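Local coordinates for protein glycoside hydrolase YxiA (Bacillus licheniformis, PDB 3LV4) that probably hydrolyses arabinan, as a calcium-binding family 43 glycoside hydrolase similar to arabinan endo-1,5-alpha-L-arabinosidases, at residues Asp99-Ala104 with Thr136-Thr141; Lys142-Val147 with Gly169-Glu174; Met218-Leu223 with Arg265-Tyr270; Tyr243-Ala246 with Ala250-Asp253; Arg255-Glu258 with Phe262-Arg265. One frame throughout, in Å; residues are numbered along the deposited sequence.

Interaction 1 of 5, residues Asp99-Ala104 with Thr136-Thr141; sequences DSPRSA and TPYDAT. With ACT (acetate ion), chain G.
Pro101 lies against the hydroxyl end of Tyr138, the two side chains crossing at a slant. CG of the proline sits near the plane of the tyrosine ring, at its edge, 3.5 Å from Tyr138 OH. Tyr138 CG is anti to its own backbone N (chi1 -176°), which carries the phenol across to Pro101. The hydroxyl itself is hydrogen-bonded to Pro144 O, so the proline packs beside a polar group that already has a partner. Ala140 adds its methyl: its CB is 3.8 Å from Pro101 CG. Asp139 and Thr141 shape the loop that presents these groups. Asp139 OD1 accepts from Thr141 N (3.0 Å), an Asx turn; Thr141 OG1 (2.8 Å) reaches the same oxygen from the same face, above the carboxylate plane. Pro101 is the centre of an inverse gamma turn, and CB of Arg102 leaves the backbone away from the 136-141 loop. The arginine grips an acetate, probably from the crystallisation liquor, with NH1 to OXT (2.9 Å) and NH2 to O (2.9 Å). Acetate O lies at the guanidinium edge, in its plane, and Asp129 N also bonds the acetate. A methionine in place of Arg102 is likely to leave the acetate without its charged mate, and the carbonyls of Trp70 and Gly127 without these donors. This surface contact belongs to the five-bladed beta-propeller of family 43. Segment 99-104 leads into strand 103-110, where Ala104 touches helix 65-71. Residues 136-141 lie in the loop between strands 118-126 and 150-153, and Tyr138 also packs on Ser126 at the end of the first of these.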
# COMPACT_ATOMS: atom_id res chain seq x y z
N ASP A 99 -7.74 -7.04 -19.98
CA ASP A 99 -7.15 -6.37 -21.14
C ASP A 99 -7.75 -4.98 -21.34
O ASP A 99 -7.39 -4.26 -22.28
CB ASP A 99 -7.34 -7.21 -22.40
CG ASP A 99 -8.80 -7.33 -22.81
OD1 ASP A 99 -9.68 -7.16 -21.94
OD2 ASP A 99 -9.06 -7.58 -24.00
N SER A 100 -8.66 -4.61 -20.45
CA SER A 100 -9.43 -3.38 -20.55
C SER A 100 -10.21 -3.25 -19.26
O SER A 100 -10.33 -4.23 -18.52
CB SER A 100 -10.40 -3.48 -21.72
OG SER A 100 -11.19 -4.64 -21.57
N PRO A 101 -10.74 -2.05 -18.97
CA PRO A 101 -11.44 -1.83 -17.69
C PRO A 101 -12.88 -2.34 -17.71
O PRO A 101 -13.78 -1.63 -17.26
CB PRO A 101 -11.41 -0.31 -17.54
CG PRO A 101 -11.40 0.20 -18.94
CD PRO A 101 -10.65 -0.82 -19.77
N ARG A 102 -13.08 -3.54 -18.24
CA ARG A 102 -14.39 -4.18 -18.24
C ARG A 102 -14.56 -4.86 -16.90
O ARG A 102 -14.10 -5.98 -16.71
CB ARG A 102 -14.44 -5.21 -19.37
CG ARG A 102 -15.72 -6.02 -19.45
CD ARG A 102 -16.82 -5.20 -20.07
NE ARG A 102 -18.04 -5.98 -20.27
CZ ARG A 102 -19.07 -5.56 -21.00
NH1 ARG A 102 -19.00 -4.38 -21.61
NH2 ARG A 102 -20.15 -6.31 -21.13
N SER A 103 -15.20 -4.17 -15.96
CA SER A 103 -15.22 -4.63 -14.57
C SER A 103 -16.55 -4.38 -13.89
O SER A 103 -17.32 -3.50 -14.29
CB SER A 103 -14.11 -3.94 -13.76
OG SER A 103 -12.86 -4.04 -14.42
N ALA A 104 -16.80 -5.17 -12.85
CA ALA A 104 -17.93 -4.95 -11.97
C ALA A 104 -17.45 -4.97 -10.53
O ALA A 104 -16.55 -5.74 -10.17
CB ALA A 104 -19.01 -6.03 -12.19
N THR A 136 -22.74 9.97 -18.40
CA THR A 136 -22.04 10.20 -19.66
C THR A 136 -21.53 8.86 -20.22
O THR A 136 -21.37 7.90 -19.47
CB THR A 136 -20.88 11.20 -19.51
OG1 THR A 136 -19.85 10.64 -18.68
CG2 THR A 136 -21.37 12.49 -18.88
N PRO A 137 -21.30 8.78 -21.54
CA PRO A 137 -20.77 7.53 -22.10
C PRO A 137 -19.45 7.14 -21.45
O PRO A 137 -18.60 8.01 -21.19
CB PRO A 137 -20.57 7.87 -23.58
CG PRO A 137 -21.62 8.91 -23.84
CD PRO A 137 -21.66 9.75 -22.59
N TYR A 138 -19.27 5.85 -21.19
CA TYR A 138 -18.07 5.39 -20.51
C TYR A 138 -16.81 5.75 -21.32
O TYR A 138 -16.73 5.50 -22.52
CB TYR A 138 -18.11 3.89 -20.20
CG TYR A 138 -16.88 3.49 -19.41
CD1 TYR A 138 -16.86 3.63 -18.03
CD2 TYR A 138 -15.74 3.03 -20.05
CE1 TYR A 138 -15.73 3.29 -17.31
CE2 TYR A 138 -14.61 2.70 -19.35
CZ TYR A 138 -14.60 2.83 -17.98
OH TYR A 138 -13.45 2.50 -17.30
N ASP A 139 -15.84 6.34 -20.63
CA ASP A 139 -14.61 6.80 -21.25
C ASP A 139 -13.47 6.57 -20.26
O ASP A 139 -13.36 7.26 -19.24
CB ASP A 139 -14.74 8.29 -21.59
CG ASP A 139 -13.46 8.88 -22.20
OD1 ASP A 139 -12.41 8.21 -22.19
OD2 ASP A 139 -13.53 10.03 -22.69
N ALA A 140 -12.64 5.57 -20.54
CA ALA A 140 -11.62 5.15 -19.58
C ALA A 140 -10.50 6.18 -19.35
O ALA A 140 -9.68 6.00 -18.46
CB ALA A 140 -11.03 3.79 -19.98
N THR A 141 -10.46 7.25 -20.15
CA THR A 141 -9.53 8.33 -19.86
C THR A 141 -10.01 9.18 -18.68
O THR A 141 -9.21 9.86 -18.04
CB THR A 141 -9.26 9.28 -21.06
OG1 THR A 141 -10.45 10.00 -21.39
CG2 THR A 141 -8.74 8.50 -22.26
C ACT G . -22.22 -3.47 -22.68
O ACT G . -22.19 -4.71 -22.49
OXT ACT G . -21.14 -2.96 -23.05
CH3 ACT G . -23.46 -2.66 -22.47

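Interaction 2 of 5, residues Lys142-Val147 with Gly169-Glu174; sequences KHPNVV and GIFILE
Pro144 lies over one face of the Phe171 ring, and this CH-pi contact carries the pairing. Pro144 CD is 4.1 Å from the ring centroid, 25° off the ring normal. It sits toward the rim rather than above the centre. CB of the proline adds an apolar touch, 3.7 Å from Phe171 CD1. The side chains cross at about a right angle. CG of Phe171 lies anti to its carbonyl carbon (chi1 -72°), which turns the ring toward Pro144.

Polar backbone atoms meet the ring at its rim. Lys142 O approaches near the ring plane, 3.5 Å from Phe171 CZ. Gly169 O also lies in that plane, at the edge.

One water joins the backbones. It accepts from Asn145 N (2.9 Å) and donates to Gly169 O (2.7 Å). The contact thus packs the connection between two blades against the start of strand 170-175 of the second. Tyr163 of the neighbouring strand touches both Pro144 and Phe171.

The chemistry is mixed. Apolar carbon covers a ring face, while carbonyl oxygens sit at the edge, where the C-H groups are probably slightly positive. The water satisfies two backbone groups that do not bond directly to each other.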
# COMPACT_ATOMS: atom_id res chain seq x y z
N LYS A 142 -11.31 9.13 -18.39
CA LYS A 142 -11.88 10.00 -17.35
C LYS A 142 -12.69 9.25 -16.29
O LYS A 142 -12.92 9.77 -15.19
CB LYS A 142 -12.74 11.11 -17.97
CG LYS A 142 -13.94 10.61 -18.76
CD LYS A 142 -14.87 11.76 -19.11
CE LYS A 142 -16.18 11.25 -19.72
NZ LYS A 142 -17.29 12.26 -19.70
N HIS A 143 -13.11 8.03 -16.62
CA HIS A 143 -13.84 7.18 -15.69
C HIS A 143 -12.94 6.09 -15.14
O HIS A 143 -12.03 5.62 -15.82
CB HIS A 143 -15.06 6.54 -16.36
CG HIS A 143 -16.09 7.53 -16.80
ND1 HIS A 143 -16.67 7.51 -18.06
CD2 HIS A 143 -16.63 8.60 -16.17
CE1 HIS A 143 -17.52 8.50 -18.17
NE2 HIS A 143 -17.52 9.18 -17.03
N PRO A 144 -13.19 5.67 -13.89
CA PRO A 144 -12.34 4.66 -13.26
C PRO A 144 -12.57 3.27 -13.83
O PRO A 144 -13.57 3.04 -14.51
CB PRO A 144 -12.81 4.70 -11.79
CG PRO A 144 -14.26 5.09 -11.89
CD PRO A 144 -14.29 6.11 -13.02
N ASN A 145 -11.62 2.38 -13.57
CA ASN A 145 -11.84 0.94 -13.63
C ASN A 145 -12.33 0.59 -12.23
O ASN A 145 -11.67 0.93 -11.26
CB ASN A 145 -10.51 0.23 -13.91
CG ASN A 145 -10.67 -1.27 -14.16
OD1 ASN A 145 -9.69 -2.02 -14.22
ND2 ASN A 145 -11.91 -1.70 -14.31
N VAL A 146 -13.50 -0.04 -12.12
CA VAL A 146 -14.15 -0.21 -10.82
C VAL A 146 -13.59 -1.39 -10.02
O VAL A 146 -14.29 -2.38 -9.75
CB VAL A 146 -15.70 -0.25 -10.93
CG1 VAL A 146 -16.20 1.05 -11.54
CG2 VAL A 146 -16.17 -1.45 -11.77
N VAL A 147 -12.33 -1.26 -9.62
CA VAL A 147 -11.64 -2.31 -8.89
C VAL A 147 -10.87 -1.69 -7.71
O VAL A 147 -10.90 -0.48 -7.51
CB VAL A 147 -10.65 -3.07 -9.82
CG1 VAL A 147 -11.41 -3.71 -10.98
CG2 VAL A 147 -9.56 -2.11 -10.36
N GLY A 169 -8.60 7.15 -13.15
CA GLY A 169 -8.01 7.57 -11.90
C GLY A 169 -8.58 6.91 -10.66
O GLY A 169 -9.27 5.89 -10.73
N ILE A 170 -8.28 7.51 -9.51
CA ILE A 170 -8.69 7.01 -8.21
C ILE A 170 -9.79 7.92 -7.71
O ILE A 170 -9.64 9.14 -7.72
CB ILE A 170 -7.49 7.06 -7.21
CG1 ILE A 170 -6.32 6.21 -7.73
CG2 ILE A 170 -7.93 6.66 -5.79
CD1 ILE A 170 -6.65 4.72 -7.98
N PHE A 171 -10.91 7.32 -7.30
CA PHE A 171 -12.10 8.06 -6.90
C PHE A 171 -12.54 7.68 -5.50
O PHE A 171 -12.19 6.61 -4.99
CB PHE A 171 -13.25 7.78 -7.88
CG PHE A 171 -13.08 8.41 -9.24
CD1 PHE A 171 -12.14 7.91 -10.13
CD2 PHE A 171 -13.85 9.50 -9.62
CE1 PHE A 171 -11.98 8.49 -11.38
CE2 PHE A 171 -13.70 10.09 -10.86
CZ PHE A 171 -12.76 9.59 -11.74
N ILE A 172 -13.32 8.55 -4.86
CA ILE A 172 -13.87 8.25 -3.54
C ILE A 172 -15.37 8.54 -3.49
O ILE A 172 -15.84 9.54 -4.03
CB ILE A 172 -13.09 8.97 -2.40
CG1 ILE A 172 -13.46 8.40 -1.03
CG2 ILE A 172 -13.27 10.50 -2.47
CD1 ILE A 172 -12.57 8.95 0.09
N LEU A 173 -16.11 7.62 -2.87
CA LEU A 173 -17.56 7.70 -2.74
C LEU A 173 -17.96 7.71 -1.28
O LEU A 173 -17.33 7.04 -0.46
CB LEU A 173 -18.20 6.46 -3.40
CG LEU A 173 -18.32 6.50 -4.93
CD1 LEU A 173 -18.52 5.11 -5.51
CD2 LEU A 173 -19.47 7.42 -5.33
N GLU A 174 -19.00 8.46 -0.94
CA GLU A 174 -19.56 8.36 0.40
C GLU A 174 -20.50 7.17 0.45
O GLU A 174 -21.27 6.95 -0.49
CB GLU A 174 -20.29 9.63 0.82
CG GLU A 174 -20.59 9.62 2.31
CD GLU A 174 -21.05 10.97 2.84
OE1 GLU A 174 -21.24 11.07 4.07
OE2 GLU A 174 -21.23 11.91 2.03
O HOH W 1 -9.41 3.73 -12.29

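Interaction 3 of 5, residues Met218-Leu223 with Arg265-Tyr270; sequences MSFGGL and RSIEPY
Phe220, at the end of strand 213-220, faces the type I beta turn that runs from Ile267 to Tyr270. The backbones stay well apart, with Phe220 CA 7.9 Å from Glu268 CA. The turn follows the weakly bonded helix 264-267 and is closed by Tyr270 N to Ile267 O (3.0 Å).

The Phe220 ring spans the gap. CG lies anti to the carbonyl carbon (chi1 -85°), and the ring meets two carbonyls of the turn. Ile267 O is at the ring edge, near its plane, 3.5 Å from Phe220 CE2. Tyr270 O is 3.6 Å from the same carbon but approaches obliquely. Alongside, the side chains of Phe220 and Ile267 run past each other in opposite directions, with Phe220 CD2 3.9 Å from Ile267 CD1. Within the turn segment, Arg265 forms a side-on salt bridge with Glu268, NE to OE2 (3.0 Å) and NH2 to OE1 (2.9 Å), meeting both oxygens from above the carboxylate plane. Glu268 OE1 also accepts from Ile366 N.

The contact packs a propeller strand against the connection between strands 230-236 and 272-280. The ring edge set against Ile267 O is probably mildly favourable electrostatically. Ile267 O and Tyr270 O also have hydrogen-bond donors, Tyr270 N and Arg232 NH1 respectively.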
# COMPACT_ATOMS: atom_id res chain seq x y z
N MSE A 218 -0.87 4.52 -2.26
CA MSE A 218 -1.19 4.07 -3.60
C MSE A 218 0.03 3.44 -4.23
O MSE A 218 1.16 3.63 -3.76
CB MSE A 218 -1.68 5.24 -4.45
CG MSE A 218 -0.81 6.45 -4.37
SE MSE A 218 -1.76 8.08 -4.90
CE MSE A 218 -0.58 9.35 -3.97
N SER A 219 -0.19 2.65 -5.27
CA SER A 219 0.91 2.00 -5.97
C SER A 219 1.05 2.62 -7.35
O SER A 219 0.07 2.74 -8.08
CB SER A 219 0.69 0.49 -6.06
OG SER A 219 0.75 -0.08 -4.76
N PHE A 220 2.27 3.04 -7.67
CA PHE A 220 2.59 3.58 -8.99
C PHE A 220 3.28 2.49 -9.81
O PHE A 220 3.99 1.64 -9.27
CB PHE A 220 3.54 4.78 -8.86
CG PHE A 220 2.87 6.10 -8.59
CD1 PHE A 220 1.79 6.21 -7.74
CD2 PHE A 220 3.39 7.27 -9.16
CE1 PHE A 220 1.20 7.45 -7.47
CE2 PHE A 220 2.81 8.51 -8.90
CZ PHE A 220 1.71 8.59 -8.06
N GLY A 221 3.10 2.52 -11.13
CA GLY A 221 3.75 1.54 -11.98
C GLY A 221 2.98 0.23 -12.14
O GLY A 221 1.78 0.16 -11.86
N GLY A 222 3.69 -0.81 -12.58
CA GLY A 222 3.08 -2.10 -12.87
C GLY A 222 3.44 -3.17 -11.85
O GLY A 222 4.57 -3.23 -11.36
N LEU A 223 2.46 -4.03 -11.54
CA LEU A 223 2.65 -5.05 -10.51
C LEU A 223 3.70 -6.12 -10.84
O LEU A 223 4.31 -6.69 -9.93
CB LEU A 223 1.32 -5.72 -10.17
CG LEU A 223 0.70 -6.58 -11.27
CD1 LEU A 223 1.17 -8.04 -11.18
CD2 LEU A 223 -0.81 -6.51 -11.17
N ARG A 265 6.38 8.91 -17.13
CA ARG A 265 7.21 10.10 -16.98
C ARG A 265 6.42 11.27 -16.40
O ARG A 265 6.95 12.08 -15.63
CB ARG A 265 7.82 10.50 -18.33
CG ARG A 265 9.32 10.26 -18.44
CD ARG A 265 9.70 8.78 -18.52
NE ARG A 265 9.76 8.12 -17.21
CZ ARG A 265 9.62 6.80 -17.05
NH1 ARG A 265 9.41 6.04 -18.12
NH2 ARG A 265 9.68 6.25 -15.85
N SER A 266 5.15 11.38 -16.76
CA SER A 266 4.35 12.51 -16.30
C SER A 266 3.94 12.42 -14.84
O SER A 266 3.71 13.45 -14.19
CB SER A 266 3.10 12.68 -17.17
OG SER A 266 3.47 13.21 -18.43
N ILE A 267 3.84 11.20 -14.32
CA ILE A 267 3.33 11.02 -12.95
C ILE A 267 4.44 10.80 -11.92
O ILE A 267 4.26 11.13 -10.75
CB ILE A 267 2.27 9.90 -12.84
CG1 ILE A 267 2.89 8.53 -13.14
CG2 ILE A 267 1.06 10.18 -13.77
CD1 ILE A 267 1.96 7.37 -12.78
N GLU A 268 5.58 10.29 -12.36
CA GLU A 268 6.64 9.95 -11.40
C GLU A 268 7.24 11.12 -10.59
O GLU A 268 7.84 10.88 -9.54
CB GLU A 268 7.76 9.13 -12.06
CG GLU A 268 8.61 9.90 -13.05
CD GLU A 268 9.63 9.02 -13.75
OE1 GLU A 268 9.73 7.80 -13.45
OE2 GLU A 268 10.34 9.55 -14.63
N PRO A 269 7.09 12.38 -11.05
CA PRO A 269 7.63 13.43 -10.18
C PRO A 269 6.80 13.66 -8.92
O PRO A 269 7.21 14.46 -8.07
CB PRO A 269 7.56 14.70 -11.05
CG PRO A 269 7.48 14.21 -12.46
CD PRO A 269 6.71 12.90 -12.38
N TYR A 270 5.67 12.98 -8.78
CA TYR A 270 4.69 13.36 -7.76
C TYR A 270 4.42 12.26 -6.77
O TYR A 270 4.56 11.08 -7.09
CB TYR A 270 3.39 13.77 -8.44
CG TYR A 270 3.62 14.93 -9.37
CD1 TYR A 270 3.89 16.20 -8.88
CD2 TYR A 270 3.59 14.75 -10.75
CE1 TYR A 270 4.12 17.26 -9.73
CE2 TYR A 270 3.81 15.82 -11.61
CZ TYR A 270 4.07 17.07 -11.09
OH TYR A 270 4.29 18.14 -11.92

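Interaction 4 of 5, residues Tyr243-Ala246 with Ala250-Asp253; sequences YYDA and AMID
Met251, a selenomethionine, packs closely against Tyr243 and Asp245 on the buried side of this contact. Its backbone N donates to Tyr243 O (2.9 Å, N-H...O angle 166°), the one direct hydrogen bond between the segments. A water extends the backbone link: it donates to Tyr243 O (2.8 Å) and accepts from Ile252 N (3.0 Å). Met251 CG also lies 3.5 Å from Tyr243 O and 4.0 Å from Tyr243 CB. The chain is bent at chi2 and chi3, which brings the terminal methyl round to Asp245. Met251 CE is 3.6 Å from Asp245 OD2, and the two side chains cross at about a right angle. That carboxylate oxygen is hydrogen-bonded to Gly271 N.

The other side is looser and partly exposed. The Tyr244 ring meets Ala250 obliquely, with CE2 3.8 Å from Ala250 CB and CD2 3.7 Å from Ala250 CA. A serine at Tyr244 would probably leave the methyl of Ala250 without its aromatic cover and open a gap there.

Tyr244 and Ala250 form a single beta bridge at the base of a short loop in the connection between strand 230-236 and helix 264-267. Tyr243 and Met251 both touch strands 190-193, 213-220 and 230-236, and so join two neighbouring propeller blades.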
# COMPACT_ATOMS: atom_id res chain seq x y z
N TYR A 243 -5.59 15.89 -1.56
CA TYR A 243 -4.35 15.26 -1.14
C TYR A 243 -3.15 15.93 -1.78
O TYR A 243 -3.20 16.36 -2.94
CB TYR A 243 -4.36 13.75 -1.46
CG TYR A 243 -5.20 12.96 -0.49
CD1 TYR A 243 -6.55 12.69 -0.74
CD2 TYR A 243 -4.65 12.50 0.70
CE1 TYR A 243 -7.32 11.97 0.17
CE2 TYR A 243 -5.40 11.78 1.62
CZ TYR A 243 -6.73 11.52 1.35
OH TYR A 243 -7.46 10.82 2.27
N TYR A 244 -2.08 16.04 -0.99
CA TYR A 244 -0.85 16.72 -1.41
C TYR A 244 0.35 15.86 -1.07
O TYR A 244 0.32 15.10 -0.10
CB TYR A 244 -0.69 18.06 -0.67
CG TYR A 244 -1.77 19.06 -0.99
CD1 TYR A 244 -2.88 19.21 -0.17
CD2 TYR A 244 -1.67 19.85 -2.13
CE1 TYR A 244 -3.87 20.13 -0.48
CE2 TYR A 244 -2.65 20.76 -2.45
CZ TYR A 244 -3.75 20.90 -1.62
OH TYR A 244 -4.72 21.82 -1.95
N ASP A 245 1.41 15.99 -1.87
CA ASP A 245 2.66 15.33 -1.53
C ASP A 245 3.53 16.26 -0.67
O ASP A 245 3.06 17.32 -0.24
CB ASP A 245 3.39 14.75 -2.76
CG ASP A 245 3.91 15.82 -3.73
OD1 ASP A 245 4.00 17.01 -3.35
OD2 ASP A 245 4.26 15.44 -4.87
N ALA A 246 4.78 15.87 -0.41
CA ALA A 246 5.57 16.65 0.54
C ALA A 246 6.12 17.97 -0.03
O ALA A 246 6.60 18.82 0.71
CB ALA A 246 6.69 15.79 1.16
N ALA A 250 -0.49 19.09 -5.77
CA ALA A 250 -1.86 18.59 -5.63
C ALA A 250 -2.03 17.29 -6.41
O ALA A 250 -1.86 17.27 -7.63
CB ALA A 250 -2.84 19.63 -6.11
N MSE A 251 -2.36 16.21 -5.71
CA MSE A 251 -2.53 14.92 -6.37
C MSE A 251 -3.64 14.95 -7.43
O MSE A 251 -3.57 14.21 -8.42
CB MSE A 251 -2.80 13.81 -5.34
CG MSE A 251 -1.63 13.61 -4.35
SE MSE A 251 0.08 13.14 -5.23
CE MSE A 251 0.79 14.95 -5.54
N ILE A 252 -4.64 15.80 -7.24
CA ILE A 252 -5.76 15.84 -8.19
C ILE A 252 -5.30 16.17 -9.61
O ILE A 252 -5.96 15.81 -10.59
CB ILE A 252 -6.86 16.83 -7.72
CG1 ILE A 252 -8.10 16.72 -8.62
CG2 ILE A 252 -6.34 18.26 -7.69
CD1 ILE A 252 -8.68 15.35 -8.64
N ASP A 253 -4.16 16.86 -9.71
CA ASP A 253 -3.64 17.31 -11.01
C ASP A 253 -2.65 16.35 -11.67
O ASP A 253 -2.19 16.60 -12.78
CB ASP A 253 -2.99 18.68 -10.88
CG ASP A 253 -3.96 19.74 -10.45
OD1 ASP A 253 -5.10 19.77 -10.97
OD2 ASP A 253 -3.60 20.55 -9.57
O HOH W 2 -5.27 17.23 -4.68

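Interaction 5 of 5, residues Arg255-Glu258 with Phe262-Arg265; sequences RGKE and FDDR
The Asp263 carboxylate is the flat group that carries this contact. Its OD2 takes the backbone N-H of Lys257 on the anti lone pair, turned away from OD1, at 3.0 Å and with an N-H...O angle of 163°. The aliphatic start of Lys257 has CB 3.4 Å from OD2, and the two side chains cross at a slant. The charged end leads away: Lys257 NZ is 6.1 Å from Asp263 OD2, too far for a salt bridge. The other flat group, the Arg265 guanidinium, has Asp264 CB over one face, 3.6 Å above its plane and toward the rim.

Gly256 brings its CA within 3.8 Å of Asp263 CB. A side chain here would point toward Asp263, and its CB would probably crowd Asp263 CB. CG of Asp263 is anti to the backbone N (chi1 173°), which extends the carboxylate toward the 255-258 segment. OD2 also accepts from Ser266 OG.

Asp263 is the centre of an inverse gamma turn and stands at the N-cap of the short, weakly bonded helix 264-267. Its side chain caps a backbone N just past Arg265. The arrangement is a helix N-cap whose carboxylate also accepts a backbone N-H from the preceding loop.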
# COMPACT_ATOMS: atom_id res chain seq x y z
N ARG A 255 -1.53 13.19 -13.62
CA ARG A 255 -2.03 12.24 -14.60
C ARG A 255 -1.13 12.20 -15.82
O ARG A 255 -0.35 13.13 -16.06
CB ARG A 255 -3.45 12.61 -15.04
CG ARG A 255 -3.54 13.97 -15.73
CD ARG A 255 -4.94 14.20 -16.25
NE ARG A 255 -5.10 15.49 -16.91
CZ ARG A 255 -5.42 16.62 -16.27
NH1 ARG A 255 -5.60 16.61 -14.95
NH2 ARG A 255 -5.56 17.75 -16.95
N GLY A 256 -1.23 11.13 -16.60
CA GLY A 256 -0.55 11.04 -17.87
C GLY A 256 -1.06 12.08 -18.86
O GLY A 256 -2.15 12.62 -18.70
N LYS A 257 -0.25 12.34 -19.88
CA LYS A 257 -0.58 13.32 -20.91
C LYS A 257 -1.82 12.90 -21.69
O LYS A 257 -2.03 11.71 -21.93
CB LYS A 257 0.59 13.43 -21.88
CG LYS A 257 1.09 14.83 -22.14
CD LYS A 257 1.83 15.40 -20.94
CE LYS A 257 2.36 16.81 -21.25
NZ LYS A 257 3.02 17.46 -20.08
N GLU A 258 -2.63 13.87 -22.09
CA GLU A 258 -3.78 13.58 -22.96
C GLU A 258 -3.35 12.75 -24.16
O GLU A 258 -2.35 13.05 -24.80
CB GLU A 258 -4.42 14.88 -23.45
CG GLU A 258 -5.51 14.66 -24.49
CD GLU A 258 -6.81 14.19 -23.88
OE1 GLU A 258 -6.90 14.16 -22.63
OE2 GLU A 258 -7.74 13.86 -24.64
N PHE A 262 -0.35 4.93 -20.07
CA PHE A 262 0.72 4.52 -19.15
C PHE A 262 1.93 5.45 -19.18
O PHE A 262 3.08 5.00 -19.17
CB PHE A 262 1.13 3.07 -19.46
CG PHE A 262 -0.03 2.19 -19.79
CD1 PHE A 262 -1.15 2.17 -18.97
CD2 PHE A 262 -0.03 1.41 -20.94
CE1 PHE A 262 -2.24 1.39 -19.27
CE2 PHE A 262 -1.13 0.61 -21.24
CZ PHE A 262 -2.23 0.60 -20.41
N ASP A 263 1.66 6.75 -19.21
CA ASP A 263 2.70 7.76 -19.27
C ASP A 263 3.33 7.88 -17.87
O ASP A 263 2.87 8.66 -17.04
CB ASP A 263 2.08 9.08 -19.75
CG ASP A 263 3.03 10.26 -19.70
OD1 ASP A 263 4.24 10.07 -19.45
OD2 ASP A 263 2.55 11.39 -19.92
N ASP A 264 4.37 7.08 -17.62
CA ASP A 264 5.02 7.07 -16.30
C ASP A 264 5.81 8.35 -16.06
O ASP A 264 5.95 8.81 -14.93
CB ASP A 264 5.99 5.89 -16.16
CG ASP A 264 5.29 4.55 -15.94
OD1 ASP A 264 4.06 4.49 -15.72
OD2 ASP A 264 6.02 3.54 -15.98
N ARG A 265 6.38 8.91 -17.13
CA ARG A 265 7.21 10.10 -16.98
C ARG A 265 6.42 11.27 -16.40
O ARG A 265 6.95 12.08 -15.63
CB ARG A 265 7.82 10.50 -18.33
CG ARG A 265 9.32 10.26 -18.44
CD ARG A 265 9.70 8.78 -18.52
NE ARG A 265 9.76 8.12 -17.21
CZ ARG A 265 9.62 6.80 -17.05
NH1 ARG A 265 9.41 6.04 -18.12
NH2 ARG A 265 9.68 6.25 -15.85

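Interactions 1 and 2 touch, their centres 10 Å apart. Interactions 3, 4 and 5 form a second cluster. Interaction 3 meets interaction 4 through Tyr270 CA and Asp245 OD2 (3.6 Å), and interaction 5 through Ile267 CG2 and Arg255 C (3.6 Å). Interactions 3 and 5 share Arg265; interaction 4 falls between the segments of interaction 3. Side chains lie about 8 Å (Phe220) and 10 Å (Pro101) from that of the predicted proton donor Glu201, and about 9 Å (Pro144) from that of Asp148, the predicted pKa modulator. The side chain of Tyr270 is about 6 Å from a bound calcium ion, that of Asp245 about 7 Å from one. Interactions 4 and 5 lie away from the catalytic residues.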